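PDB 3LL7: putative methyltransferase from Porphyromonas gingivalis, which is of unconfirmed activity but probably transfers a methyl group from S-adenosylmethionine to a substrate that has not been identified. Local coordinates for residues Cys367-Leu372 / Gly393-Asp398; Ile284-Ser289 / Leu319-His324; Gly94-Asp99 / His163-Tyr168. All coordinates share one frame; numbering follows the deposited sequence. Where two conformers were deposited one is given.

Contact 1 (Cys367-Leu372 / Gly393-Asp398); sequences CRNFPL and GTTMAD. With EDO (1,2-ethanediol), chain B; FMT (formic acid), chain J.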
ATOM      1  N   CYS A 367      20.494  -3.694  -8.191  1.00  9.02           N
ATOM      2  CA  CYS A 367      21.433  -4.361  -7.289  1.00  9.69           C
ATOM      3  C   CYS A 367      20.684  -5.176  -6.249  1.00  9.23           C
ATOM      4  O   CYS A 367      19.624  -4.724  -5.741  1.00  9.72           O
ATOM      5  CB  CYS A 367      22.310  -3.320  -6.594  1.00 10.63           C
ATOM      6  SG  CYS A 367      23.468  -2.567  -7.724  1.00 13.08           S
ATOM      7  N   ARG A 368      21.183  -6.379  -5.986  1.00  8.68           N
ATOM      8  CA  ARG A 368      20.665  -7.253  -4.921  1.00  9.30           C
ATOM      9  C   ARG A 368      21.847  -7.892  -4.248  1.00  9.82           C
ATOM     10  O   ARG A 368      22.295  -8.971  -4.686  1.00 10.11           O
ATOM     11  CB  ARG A 368      19.730  -8.365  -5.445  1.00 10.02           C
ATOM     12  CG  ARG A 368      18.429  -7.874  -6.099  1.00 10.51           C
ATOM     13  CD  ARG A 368      17.454  -7.384  -5.040  1.00 10.22           C
ATOM     14  NE  ARG A 368      16.278  -6.789  -5.658  1.00 10.14           N
ATOM     15  CZ  ARG A 368      15.417  -6.017  -5.022  1.00 15.51           C
ATOM     16  NH1 ARG A 368      15.591  -5.760  -3.715  1.00 12.51           N
ATOM     17  NH2 ARG A 368      14.374  -5.511  -5.687  1.00 16.37           N
ATOM     18  N   ASN A 369      22.302  -7.250  -3.171  1.00  9.87           N
ATOM     19  CA  ASN A 369      23.492  -7.639  -2.399  1.00 10.69           C
ATOM     20  C   ASN A 369      24.775  -7.366  -3.199  1.00 10.23           C
ATOM     21  O   ASN A 369      25.314  -8.245  -3.896  1.00 10.38           O
ATOM     22  CB  ASN A 369      23.381  -9.094  -1.916  1.00 11.34           C
ATOM     23  CG  ASN A 369      24.465  -9.472  -0.938  1.00 10.01           C
ATOM     24  OD1 ASN A 369      25.141  -8.599  -0.374  1.00 13.11           O
ATOM     25  ND2 ASN A 369      24.651 -10.776  -0.724  1.00  8.12           N
ATOM     26  N   PHE A 370      25.224  -6.112  -3.126  1.00  9.85           N
ATOM     27  CA  PHE A 370      26.291  -5.631  -3.994  1.00  9.63           C
ATOM     28  C   PHE A 370      26.909  -4.398  -3.312  1.00 10.01           C
ATOM     29  O   PHE A 370      26.173  -3.633  -2.665  1.00 10.00           O
ATOM     30  CB  PHE A 370      25.718  -5.265  -5.376  1.00  9.78           C
ATOM     31  CG  PHE A 370      26.748  -5.175  -6.451  1.00  8.66           C
ATOM     32  CD1 PHE A 370      27.392  -6.311  -6.912  1.00  8.56           C
ATOM     33  CD2 PHE A 370      27.104  -3.917  -6.977  1.00  9.68           C
ATOM     34  CE1 PHE A 370      28.395  -6.199  -7.914  1.00  6.80           C
ATOM     35  CE2 PHE A 370      28.078  -3.796  -7.974  1.00 11.15           C
ATOM     36  CZ  PHE A 370      28.726  -4.938  -8.426  1.00  9.68           C
ATOM     37  N   PRO A 371      28.228  -4.185  -3.482  1.00 10.12           N
ATOM     38  CA  PRO A 371      28.859  -3.104  -2.684  1.00 10.79           C
ATOM     39  C   PRO A 371      28.579  -1.684  -3.212  1.00 10.79           C
ATOM     40  O   PRO A 371      28.887  -0.698  -2.506  1.00 11.72           O
ATOM     41  CB  PRO A 371      30.345  -3.440  -2.766  1.00 11.31           C
ATOM     42  CG  PRO A 371      30.493  -4.136  -4.104  1.00 11.99           C
ATOM     43  CD  PRO A 371      29.249  -5.047  -4.103  1.00 10.32           C
ATOM     44  N   LEU A 372      28.047  -1.577  -4.430  1.00  9.44           N
ATOM     45  CA  LEU A 372      27.685  -0.259  -4.988  1.00  9.22           C
ATOM     46  C   LEU A 372      26.168  -0.136  -5.064  1.00  9.38           C
ATOM     47  O   LEU A 372      25.486  -1.150  -5.214  1.00 10.09           O
ATOM     48  CB  LEU A 372      28.260  -0.097  -6.397  1.00  9.28           C
ATOM     49  CG  LEU A 372      29.809  -0.194  -6.494  1.00 11.68           C
ATOM     50  CD1 LEU A 372      30.211  -0.138  -7.951  1.00 12.28           C
ATOM     51  CD2 LEU A 372      30.495   0.883  -5.671  1.00 10.79           C
ATOM     52  N   GLY A 393      23.733  -6.118 -10.266  1.00  9.09           N
ATOM     53  CA  GLY A 393      24.886  -6.435  -9.393  1.00  8.94           C
ATOM     54  C   GLY A 393      24.389  -7.330  -8.269  1.00  9.67           C
ATOM     55  O   GLY A 393      23.398  -7.013  -7.641  1.00 11.28           O
ATOM     56  N   THR A 394      25.092  -8.424  -8.005  1.00  9.19           N
ATOM     57  CA  THR A 394      24.660  -9.369  -6.982  1.00  8.69           C
ATOM     58  C   THR A 394      25.847 -10.202  -6.519  1.00  8.55           C
ATOM     59  O   THR A 394      26.980  -9.964  -6.973  1.00  8.67           O
ATOM     60  CB  THR A 394      23.458 -10.224  -7.491  1.00  8.20           C
ATOM     61  OG1 THR A 394      22.851 -10.948  -6.394  1.00  9.51           O
ATOM     62  CG2 THR A 394      23.877 -11.179  -8.593  1.00 10.54           C
ATOM     63  N   THR A 395      25.563 -11.147  -5.616  1.00  7.21           N
ATOM     64  CA  THR A 395      26.574 -11.987  -4.980  1.00  7.91           C
ATOM     65  C   THR A 395      26.114 -13.427  -5.048  1.00  7.81           C
ATOM     66  O   THR A 395      24.952 -13.745  -4.681  1.00  8.22           O
ATOM     67  CB  THR A 395      26.757 -11.587  -3.515  1.00  8.26           C
ATOM     68  OG1 THR A 395      27.057 -10.189  -3.443  1.00  9.36           O
ATOM     69  CG2 THR A 395      27.913 -12.396  -2.861  1.00  8.73           C
HETATM   70  N   MSE A 396      27.023 -14.305  -5.506  1.00  6.68           N
HETATM   71  CA  MSE A 396      26.742 -15.734  -5.620  1.00  6.60           C
HETATM   72  C   MSE A 396      26.999 -16.408  -4.253  1.00  7.19           C
HETATM   73  O   MSE A 396      27.503 -15.765  -3.335  1.00  7.40           O
HETATM   74  CB  MSE A 396      27.634 -16.383  -6.715  1.00  6.77           C
HETATM   75  CG  MSE A 396      27.565 -15.666  -8.069  1.00  9.32           C
HETATM   76 SE   MSE A 396      25.751 -15.529  -8.744  0.75  8.35          SE
HETATM   77  CE  MSE A 396      25.390 -17.384  -9.106  1.00 10.72           C
ATOM     78  N   ALA A 397      26.681 -17.702  -4.146  1.00  6.61           N
ATOM     79  CA  ALA A 397      26.638 -18.375  -2.853  1.00  7.44           C
ATOM     80  C   ALA A 397      27.993 -18.400  -2.157  1.00  8.29           C
ATOM     81  O   ALA A 397      28.051 -18.429  -0.928  1.00  9.09           O
ATOM     82  CB  ALA A 397      26.114 -19.796  -3.025  1.00  6.88           C
ATOM     83  N   ASP A 398      29.075 -18.420  -2.950  1.00  8.47           N
ATOM     84  CA  ASP A 398      30.444 -18.432  -2.390  1.00  8.92           C
ATOM     85  C   ASP A 398      31.014 -17.046  -2.086  1.00  8.98           C
ATOM     86  O   ASP A 398      32.204 -16.921  -1.793  1.00  9.29           O
ATOM     87  CB  ASP A 398      31.401 -19.196  -3.329  1.00  8.62           C
ATOM     88  CG  ASP A 398      31.438 -18.618  -4.757  1.00  9.52           C
ATOM     89  OD1 ASP A 398      30.775 -17.601  -5.073  1.00  9.75           O
ATOM     90  OD2 ASP A 398      32.158 -19.202  -5.598  1.00 13.81           O
TER
HETATM   91  C1  EDO B 501      21.237  -4.080  -1.624  1.00 35.52           C
HETATM   92  O1  EDO B 501      20.501  -5.232  -2.009  1.00 29.80           O
HETATM   93  C2  EDO B 501      22.637  -4.156  -2.216  1.00 32.16           C
HETATM   94  O2  EDO B 501      23.584  -4.372  -1.182  1.00 29.91           O
HETATM   95  C   FMT J 510      27.079 -11.055   1.951  1.00 38.69           C
HETATM   96  O1  FMT J 510      27.373 -11.046   0.753  1.00 38.13           O
HETATM   97  O2  FMT J 510      26.018 -10.624   2.411  1.00 38.81           O
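One face of the F370 ring rests on the main chain of G393: G393 CA lies 3.7 Å from the F370 ring centroid and 19° off the normal, a CH-pi contact shifted toward the rim. P371 CD sits over the opposite face, and L372 O lies in the ring plane at its edge. F370 CG is anti to the backbone N (chi1 -162°). F370 CD1 comes within 3.3 Å of T394 N.

C367 pairs with G393 in parallel, and R368 N donates to G393 O at 2.8 Å and 170°; beyond it two threonine hydroxyls reach the other segment's carbonyls. T394 OG1 donates to R368 O (2.7 Å) in the carbonyl plane, whereas T395 OG1 approaches N369 O (2.6 Å) from above the plane of the N369 carbonyl and is also bonded to K401. Ethanediol bridges N369 N and both backbone polar atoms of F370; N369 ND2 holds a formic acid molecule and S323 OG.

The contact joins the two parallel strands of a beta-alpha-beta crossover, strand 364-368, helix 374-381 and strand 389-395, in the THUMP-like region. C367 and F370 pack on L377 of the helix, F348 meets F370 edge-to-face, R368 forms a salt bridge with E296 of strand 293-297, and strand 401-408 flanks T394 through V402.

Contact 2 (Ile284-Ser289 / Leu319-His324); sequences IPYTDS and LHPNSH. With FMT (formic acid), chain J.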
ATOM      1  N   ILE A 284      17.289 -24.567   1.675  1.00  9.17           N
ATOM      2  CA  ILE A 284      17.515 -24.613   0.243  1.00 11.16           C
ATOM      3  C   ILE A 284      19.028 -24.584  -0.095  1.00 11.52           C
ATOM      4  O   ILE A 284      19.821 -24.099   0.703  1.00 11.62           O
ATOM      5  CB  ILE A 284      16.714 -23.472  -0.475  1.00 11.98           C
ATOM      6  CG1 ILE A 284      17.199 -22.090   0.000  1.00 11.04           C
ATOM      7  CG2 ILE A 284      15.195 -23.651  -0.313  1.00 12.58           C
ATOM      8  CD1 ILE A 284      16.660 -20.895  -0.788  1.00 10.60           C
ATOM      9  N   PRO A 285      19.307 -25.011  -1.350  0.50 11.78           N
ATOM     10  CA  PRO A 285      20.554 -24.942  -2.042  0.50 11.37           C
ATOM     11  C   PRO A 285      20.803 -23.486  -2.332  0.50 10.87           C
ATOM     12  O   PRO A 285      19.860 -22.714  -2.574  0.50 11.22           O
ATOM     13  CB  PRO A 285      20.311 -25.718  -3.351  0.50 11.24           C
ATOM     14  CG  PRO A 285      18.866 -25.874  -3.510  0.50 11.61           C
ATOM     15  CD  PRO A 285      18.187 -25.371  -2.250  0.50 11.19           C
ATOM     16  N   TYR A 286      22.054 -23.100  -2.237  0.50 10.08           N
ATOM     17  CA  TYR A 286      22.480 -21.824  -2.751  0.50 10.40           C
ATOM     18  C   TYR A 286      23.477 -22.147  -3.830  0.50 10.39           C
ATOM     19  O   TYR A 286      24.262 -23.089  -3.716  0.50 10.89           O
ATOM     20  CB  TYR A 286      23.066 -20.953  -1.640  0.50 10.05           C
ATOM     21  CG  TYR A 286      21.989 -20.507  -0.679  0.50  9.68           C
ATOM     22  CD1 TYR A 286      21.201 -19.396  -0.960  0.50  9.50           C
ATOM     23  CD2 TYR A 286      21.731 -21.216   0.482  0.50  7.82           C
ATOM     24  CE1 TYR A 286      20.195 -18.992  -0.109  0.50  9.23           C
ATOM     25  CE2 TYR A 286      20.716 -20.829   1.343  0.50  7.59           C
ATOM     26  CZ  TYR A 286      19.959 -19.706   1.049  0.50  8.69           C
ATOM     27  OH  TYR A 286      18.949 -19.305   1.884  0.50  7.37           O
ATOM     28  N   THR A 287      23.423 -21.385  -4.903  1.00  9.91           N
ATOM     29  CA  THR A 287      24.186 -21.706  -6.088  1.00 10.31           C
ATOM     30  C   THR A 287      25.394 -20.788  -6.307  1.00 10.98           C
ATOM     31  O   THR A 287      25.306 -19.567  -6.125  1.00 10.18           O
ATOM     32  CB  THR A 287      23.268 -21.770  -7.339  1.00 10.12           C
ATOM     33  OG1 THR A 287      24.052 -22.199  -8.458  1.00 11.33           O
ATOM     34  CG2 THR A 287      22.591 -20.394  -7.657  1.00  9.33           C
ATOM     35  N   ASP A 288      26.514 -21.403  -6.670  1.00 11.16           N
ATOM     36  CA  ASP A 288      27.713 -20.683  -7.022  1.00 11.71           C
ATOM     37  C   ASP A 288      27.636 -20.205  -8.455  1.00 11.93           C
ATOM     38  O   ASP A 288      28.409 -19.321  -8.868  1.00 11.56           O
ATOM     39  CB  ASP A 288      28.937 -21.587  -6.883  1.00 11.72           C
ATOM     40  CG  ASP A 288      29.335 -21.808  -5.452  1.00 13.92           C
ATOM     41  OD1 ASP A 288      28.901 -21.021  -4.606  1.00 13.04           O
ATOM     42  OD2 ASP A 288      30.092 -22.767  -5.164  1.00 13.97           O
ATOM     43  N   SER A 289      26.710 -20.800  -9.214  1.00 11.42           N
ATOM     44  CA  SER A 289      26.643 -20.574 -10.655  1.00 11.86           C
ATOM     45  C   SER A 289      25.246 -20.139 -11.093  1.00 11.40           C
ATOM     46  O   SER A 289      24.231 -20.450 -10.444  1.00 10.27           O
ATOM     47  CB  SER A 289      27.085 -21.829 -11.426  1.00 12.57           C
ATOM     48  OG  SER A 289      26.232 -22.910 -11.095  1.00 15.09           O
ATOM     49  N   LEU A 319      20.550 -17.321  -5.029  1.00  9.80           N
ATOM     50  CA  LEU A 319      21.975 -17.029  -5.196  1.00 10.12           C
ATOM     51  C   LEU A 319      22.779 -17.059  -3.889  1.00 10.09           C
ATOM     52  O   LEU A 319      23.888 -17.563  -3.862  1.00  9.53           O
ATOM     53  CB  LEU A 319      22.143 -15.681  -5.905  1.00 11.03           C
ATOM     54  CG  LEU A 319      22.117 -15.767  -7.438  1.00 13.06           C
ATOM     55  CD1 LEU A 319      21.037 -16.608  -8.060  1.00 14.39           C
ATOM     56  CD2 LEU A 319      22.157 -14.325  -8.089  1.00 12.50           C
ATOM     57  N   HIS A 320      22.201 -16.522  -2.816  1.00  9.42           N
ATOM     58  CA  HIS A 320      22.905 -16.317  -1.557  1.00  9.76           C
ATOM     59  C   HIS A 320      21.808 -15.961  -0.547  1.00  9.40           C
ATOM     60  O   HIS A 320      20.769 -15.419  -0.940  1.00  9.58           O
ATOM     61  CB  HIS A 320      23.884 -15.127  -1.712  1.00  9.28           C
ATOM     62  CG  HIS A 320      24.766 -14.859  -0.520  1.00  8.90           C
ATOM     63  ND1 HIS A 320      24.330 -14.179   0.598  1.00 10.96           N
ATOM     64  CD2 HIS A 320      26.076 -15.132  -0.303  1.00  9.32           C
ATOM     65  CE1 HIS A 320      25.323 -14.068   1.463  1.00 11.19           C
ATOM     66  NE2 HIS A 320      26.399 -14.640   0.938  1.00 12.26           N
ATOM     67  N   PRO A 321      22.016 -16.261   0.747  1.00  9.01           N
ATOM     68  CA  PRO A 321      20.976 -15.889   1.741  1.00  9.09           C
ATOM     69  C   PRO A 321      20.626 -14.417   1.736  1.00  9.82           C
ATOM     70  O   PRO A 321      19.472 -14.057   2.020  1.00  9.03           O
ATOM     71  CB  PRO A 321      21.618 -16.236   3.093  1.00  9.22           C
ATOM     72  CG  PRO A 321      22.625 -17.348   2.767  1.00 10.08           C
ATOM     73  CD  PRO A 321      23.125 -17.031   1.346  1.00  9.83           C
ATOM     74  N   ASN A 322      21.620 -13.559   1.457  1.00  9.91           N
ATOM     75  CA  ASN A 322      21.353 -12.101   1.365  1.00  9.83           C
ATOM     76  C   ASN A 322      21.136 -11.546  -0.079  1.00  8.09           C
ATOM     77  O   ASN A 322      20.854 -10.341  -0.231  1.00  7.58           O
ATOM     78  CB  ASN A 322      22.453 -11.328   2.066  1.00  9.71           C
ATOM     79  CG  ASN A 322      22.535 -11.683   3.580  1.00 12.44           C
ATOM     80  OD1 ASN A 322      21.515 -11.924   4.216  1.00 13.91           O
ATOM     81  ND2 ASN A 322      23.724 -11.723   4.120  1.00 15.05           N
ATOM     82  N   SER A 323      21.265 -12.392  -1.107  1.00  8.57           N
ATOM     83  CA  SER A 323      20.923 -11.983  -2.478  1.00  7.93           C
ATOM     84  C   SER A 323      19.517 -12.481  -2.818  1.00  9.01           C
ATOM     85  O   SER A 323      19.297 -13.678  -3.044  1.00  9.06           O
ATOM     86  CB  SER A 323      21.924 -12.548  -3.519  1.00  7.30           C
ATOM     87  OG  SER A 323      23.249 -12.224  -3.166  1.00  6.97           O
ATOM     88  N   HIS A 324      18.557 -11.565  -2.859  1.00  8.75           N
ATOM     89  CA  HIS A 324      17.192 -11.992  -3.047  1.00  8.89           C
ATOM     90  C   HIS A 324      16.881 -12.050  -4.536  1.00  8.18           C
ATOM     91  O   HIS A 324      16.142 -11.221  -5.078  1.00  8.86           O
ATOM     92  CB  HIS A 324      16.248 -11.121  -2.229  1.00  9.06           C
ATOM     93  CG  HIS A 324      16.602 -11.086  -0.766  1.00  8.92           C
ATOM     94  ND1 HIS A 324      17.083 -12.195  -0.100  1.00 10.39           N
ATOM     95  CD2 HIS A 324      16.543 -10.091   0.157  1.00  9.93           C
ATOM     96  CE1 HIS A 324      17.292 -11.887   1.167  1.00  8.60           C
ATOM     97  NE2 HIS A 324      16.966 -10.617   1.348  1.00 10.08           N
TER
HETATM   98  C   FMT J 510      27.079 -11.055   1.951  1.00 38.69           C
HETATM   99  O1  FMT J 510      27.373 -11.046   0.753  1.00 38.13           O
HETATM  100  O2  FMT J 510      26.018 -10.624   2.411  1.00 38.81           O
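Y286 and P321 cross obliquely where the loop 284-289 meets a type I beta turn, H320 to S323, in the ferredoxin-like domain. The proline lies over a face of the tyrosine ring: P321 CD is 3.9 Å from the Y286 ring centroid and 17° off its normal, offset toward the rim, which meets the criteria for CH-pi packing. The ring also follows the main chain, with L319 C near its plane at the edge and Y286 CE1 3.4 Å from P321 N. Y286 was modelled in two conformers, so this geometry describes one of them.

T287 and L319 lie side by side and point the same way, with T287 CG2 4.1 Å from L319 CD1. The nearby backbone oxygens, T287 O and L319 O, are both acceptors and do not bond each other; T287 is held instead by backbone bonds to K318 and A397.

Two bonds fix the turn. S323 N donates to H320 O at 3.1 Å, and N322 N donates to H320 ND1 at 2.9 Å and 163°, close to the imidazole plane. The latter requires ND1 to act as acceptor and helps hold the ring's rotation. Beside that ring a formic acid molecule is held, its O2 3.1 Å from N322 ND2.

Contact 3 (Gly94-Asp99 / His163-Tyr168); sequences GTKVVD and HPDYIY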
ATOM      1  N   GLY A  94     -23.518  -7.061   2.089  1.00 10.63           N
ATOM      2  CA  GLY A  94     -24.701  -6.810   2.932  1.00 10.98           C
ATOM      3  C   GLY A  94     -24.495  -6.783   4.445  1.00 11.12           C
ATOM      4  O   GLY A  94     -25.463  -6.862   5.203  1.00 11.98           O
ATOM      5  N   THR A  95     -23.245  -6.651   4.887  1.00 10.79           N
ATOM      6  CA  THR A  95     -22.890  -6.658   6.314  1.00 10.04           C
ATOM      7  C   THR A  95     -22.878  -5.227   6.916  1.00  9.27           C
ATOM      8  O   THR A  95     -23.247  -4.260   6.240  1.00  7.96           O
ATOM      9  CB  THR A  95     -21.508  -7.288   6.518  1.00 10.28           C
ATOM     10  OG1 THR A  95     -20.593  -6.712   5.577  1.00 11.28           O
ATOM     11  CG2 THR A  95     -21.560  -8.826   6.334  1.00 10.16           C
ATOM     12  N   LYS A  96     -22.462  -5.130   8.184  1.00  8.84           N
ATOM     13  CA  LYS A  96     -22.341  -3.877   8.929  1.00  9.08           C
ATOM     14  C   LYS A  96     -20.868  -3.592   9.213  1.00  8.27           C
ATOM     15  O   LYS A  96     -20.122  -4.502   9.587  1.00  9.03           O
ATOM     16  CB  LYS A  96     -23.059  -3.975  10.287  1.00  9.79           C
ATOM     17  CG  LYS A  96     -24.581  -4.137  10.245  1.00 11.79           C
ATOM     18  CD  LYS A  96     -25.148  -4.437  11.640  1.00 15.39           C
ATOM     19  CE  LYS A  96     -24.933  -5.894  12.052  1.00 17.66           C
ATOM     20  NZ  LYS A  96     -25.802  -6.321  13.207  1.00 20.64           N
ATOM     21  N   VAL A  97     -20.449  -2.336   9.048  1.00  7.89           N
ATOM     22  CA  VAL A  97     -19.068  -1.928   9.338  1.00  8.38           C
ATOM     23  C   VAL A  97     -18.970  -0.648  10.187  1.00  8.20           C
ATOM     24  O   VAL A  97     -19.812   0.225  10.108  1.00  7.31           O
ATOM     25  CB  VAL A  97     -18.220  -1.746   8.029  1.00  8.55           C
ATOM     26  CG1 VAL A  97     -18.050  -3.092   7.292  1.00  8.89           C
ATOM     27  CG2 VAL A  97     -18.851  -0.703   7.121  1.00 10.07           C
ATOM     28  N   VAL A  98     -17.933  -0.562  11.006  1.00  8.60           N
ATOM     29  CA  VAL A  98     -17.589   0.679  11.684  1.00  8.88           C
ATOM     30  C   VAL A  98     -16.157   1.020  11.266  1.00  9.03           C
ATOM     31  O   VAL A  98     -15.286   0.166  11.339  1.00  8.54           O
ATOM     32  CB  VAL A  98     -17.670   0.538  13.234  1.00  9.40           C
ATOM     33  CG1 VAL A  98     -17.187   1.814  13.950  1.00 10.30           C
ATOM     34  CG2 VAL A  98     -19.097   0.229  13.668  1.00  8.43           C
ATOM     35  N   ASP A  99     -15.936   2.257  10.822  1.00  8.20           N
ATOM     36  CA  ASP A  99     -14.596   2.784  10.571  1.00  9.11           C
ATOM     37  C   ASP A  99     -14.244   3.793  11.670  1.00  8.44           C
ATOM     38  O   ASP A  99     -14.830   4.877  11.726  1.00  8.68           O
ATOM     39  CB  ASP A  99     -14.590   3.456   9.197  1.00  8.37           C
ATOM     40  CG  ASP A  99     -13.236   4.008   8.800  1.00 12.14           C
ATOM     41  OD1 ASP A  99     -12.334   4.193   9.644  1.00 11.28           O
ATOM     42  OD2 ASP A  99     -13.078   4.255   7.586  1.00 18.31           O
ATOM     43  N   HIS A 163     -23.121  -3.676  17.028  1.00 13.73           N
ATOM     44  CA  HIS A 163     -22.548  -5.015  16.858  1.00 15.48           C
ATOM     45  C   HIS A 163     -22.156  -5.280  15.400  1.00 14.80           C
ATOM     46  O   HIS A 163     -22.721  -6.171  14.763  1.00 15.21           O
ATOM     47  CB  HIS A 163     -23.507  -6.100  17.378  1.00 15.47           C
ATOM     48  CG  HIS A 163     -22.818  -7.382  17.739  1.00 18.35           C
ATOM     49  ND1 HIS A 163     -22.106  -8.131  16.823  1.00 20.12           N
ATOM     50  CD2 HIS A 163     -22.718  -8.038  18.920  1.00 19.76           C
ATOM     51  CE1 HIS A 163     -21.603  -9.195  17.424  1.00 20.10           C
ATOM     52  NE2 HIS A 163     -21.957  -9.162  18.696  1.00 21.56           N
ATOM     53  N   PRO A 164     -21.203  -4.490  14.854  1.00 14.95           N
ATOM     54  CA  PRO A 164     -20.871  -4.625  13.433  1.00 14.77           C
ATOM     55  C   PRO A 164     -20.192  -5.955  13.097  1.00 15.40           C
ATOM     56  O   PRO A 164     -19.608  -6.603  13.978  1.00 15.38           O
ATOM     57  CB  PRO A 164     -19.891  -3.468  13.208  1.00 14.78           C
ATOM     58  CG  PRO A 164     -19.190  -3.357  14.531  1.00 14.26           C
ATOM     59  CD  PRO A 164     -20.323  -3.509  15.517  1.00 14.68           C
ATOM     60  N   ASP A 165     -20.281  -6.352  11.831  1.00 15.16           N
ATOM     61  CA  ASP A 165     -19.575  -7.540  11.353  1.00 15.59           C
ATOM     62  C   ASP A 165     -18.088  -7.222  11.344  1.00 15.51           C
ATOM     63  O   ASP A 165     -17.269  -8.063  11.704  1.00 15.25           O
ATOM     64  CB  ASP A 165     -20.078  -7.924   9.963  1.00 15.13           C
ATOM     65  CG  ASP A 165     -21.537  -8.356   9.978  1.00 16.37           C
ATOM     66  OD1 ASP A 165     -21.793  -9.487  10.423  1.00 18.19           O
ATOM     67  OD2 ASP A 165     -22.422  -7.582   9.540  1.00 13.55           O
ATOM     68  N   TYR A 166     -17.749  -5.988  10.975  1.00 15.48           N
ATOM     69  CA  TYR A 166     -16.348  -5.556  10.932  1.00 15.81           C
ATOM     70  C   TYR A 166     -16.072  -4.190  11.536  1.00 15.72           C
ATOM     71  O   TYR A 166     -16.859  -3.248  11.381  1.00 15.40           O
ATOM     72  CB  TYR A 166     -15.817  -5.571   9.506  1.00 16.02           C
ATOM     73  CG  TYR A 166     -16.207  -6.771   8.703  1.00 15.69           C
ATOM     74  CD1 TYR A 166     -15.397  -7.908   8.673  1.00 16.95           C
ATOM     75  CD2 TYR A 166     -17.387  -6.773   7.953  1.00 15.80           C
ATOM     76  CE1 TYR A 166     -15.763  -9.035   7.920  1.00 16.00           C
ATOM     77  CE2 TYR A 166     -17.748  -7.880   7.190  1.00 15.08           C
ATOM     78  CZ  TYR A 166     -16.934  -9.002   7.182  1.00 16.55           C
ATOM     79  OH  TYR A 166     -17.301 -10.080   6.411  1.00 15.49           O
ATOM     80  N   ILE A 167     -14.961  -4.106  12.256  1.00 15.05           N
ATOM     81  CA  ILE A 167     -14.449  -2.844  12.756  1.00 14.70           C
ATOM     82  C   ILE A 167     -13.102  -2.588  12.075  1.00 14.47           C
ATOM     83  O   ILE A 167     -12.165  -3.399  12.188  1.00 15.34           O
ATOM     84  CB  ILE A 167     -14.313  -2.829  14.305  1.00 14.50           C
ATOM     85  CG1 ILE A 167     -15.705  -2.889  14.954  1.00 13.69           C
ATOM     86  CG2 ILE A 167     -13.592  -1.582  14.773  1.00 13.24           C
ATOM     87  CD1 ILE A 167     -15.697  -3.102  16.445  1.00 12.27           C
ATOM     88  N   TYR A 168     -13.028  -1.467  11.367  1.00 13.80           N
ATOM     89  CA  TYR A 168     -11.831  -1.082  10.622  1.00 13.56           C
ATOM     90  C   TYR A 168     -11.104   0.070  11.331  1.00 13.36           C
ATOM     91  O   TYR A 168     -11.743   1.013  11.823  1.00 13.50           O
ATOM     92  CB  TYR A 168     -12.223  -0.705   9.191  1.00 13.53           C
ATOM     93  CG  TYR A 168     -11.070  -0.213   8.370  1.00 14.23           C
ATOM     94  CD1 TYR A 168     -10.095  -1.096   7.894  1.00 15.59           C
ATOM     95  CD2 TYR A 168     -10.927   1.150   8.097  1.00 17.20           C
ATOM     96  CE1 TYR A 168      -9.008  -0.611   7.122  1.00 17.21           C
ATOM     97  CE2 TYR A 168      -9.861   1.630   7.367  1.00 16.53           C
ATOM     98  CZ  TYR A 168      -8.904   0.749   6.893  1.00 16.06           C
ATOM     99  OH  TYR A 168      -7.858   1.243   6.154  1.00 16.79           O
TER
HETATM  100  O   HOH W   1     -24.564  -8.439  14.247  1.00 43.81           O
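K96 N donates to D165 OD2 at 2.8 Å, using the carboxylate's anti lone pair, at the start of a parallel strand pair in what is probably a class I (Rossmann-like) methyltransferase sheet. The strand order 144-149, 117-122, 96-99, 166-173, 204-209 supports that assignment. D165 CG is anti to its carbonyl carbon (chi1 -65°). The carboxylate lies against T95 CB and CG2.

From this bond the ladder runs up the strands: Y166 N reaches K96 O at 3.1 Å, V98 N reaches Y166 O at 2.9 Å, and Y168 N reaches V98 O at 2.8 Å in a nearly straight bond (177°). K96 O also receives a weak bond from D165 N. Outside the ladder, the K96 chain bends at chi3, and a water 2.7 Å from K96 NZ donates to H163 O, reinforcing a weak direct bond between the two.

On one face lie V97, Y166, D99 and Y168, beside helix 106-112, which M112, F108 and L111 bring against V97, D99 and Y168. V97 CG1 packs obliquely on Y166, while T95 OG1 meets that ring's edge in plane; the backbone of R92 meets both hydroxyls, its O bonded to T95 OG1 and its N to Y166 OH. The other face carries V98 and I167, with V98 CG2 3.7 Å from P164 CG.

D99 ends its strand ahead of a glycine-containing turn, and its OD1 accepts bonds from the T101 and G102 amides, consistent with the cofactor-binding loop of such enzymes. D99 and Y168 lie side by side, carboxylate and ring planes 87° apart: the carboxylate stands at the ring edge, OD1 of D99 3.7 Å from CD2 of Y168.

How the contacts relate
From the N terminus, contact 3 comes first: it closes a 63-residue excursion from strand 96-99 through strands 117-122 and 144-149 to strand 166-173, within the probable catalytic sheet. Contact 2 then closes 29 residues, linking the loop after helix 276-281 to the corner and turn within 319-324, and contact 1 closes the last 20, through helix 374-381. The three follow in series, neither nesting nor crossing. Contacts 1 and 2, with centres 10 Å apart, reach the same seven-stranded sheet and share a formic acid molecule; T395 O lies 2.7 Å from S323 OG, a probable hydrogen bond. Contact 3 lies across the chain's centre, about 47 Å from contact 1 between centres.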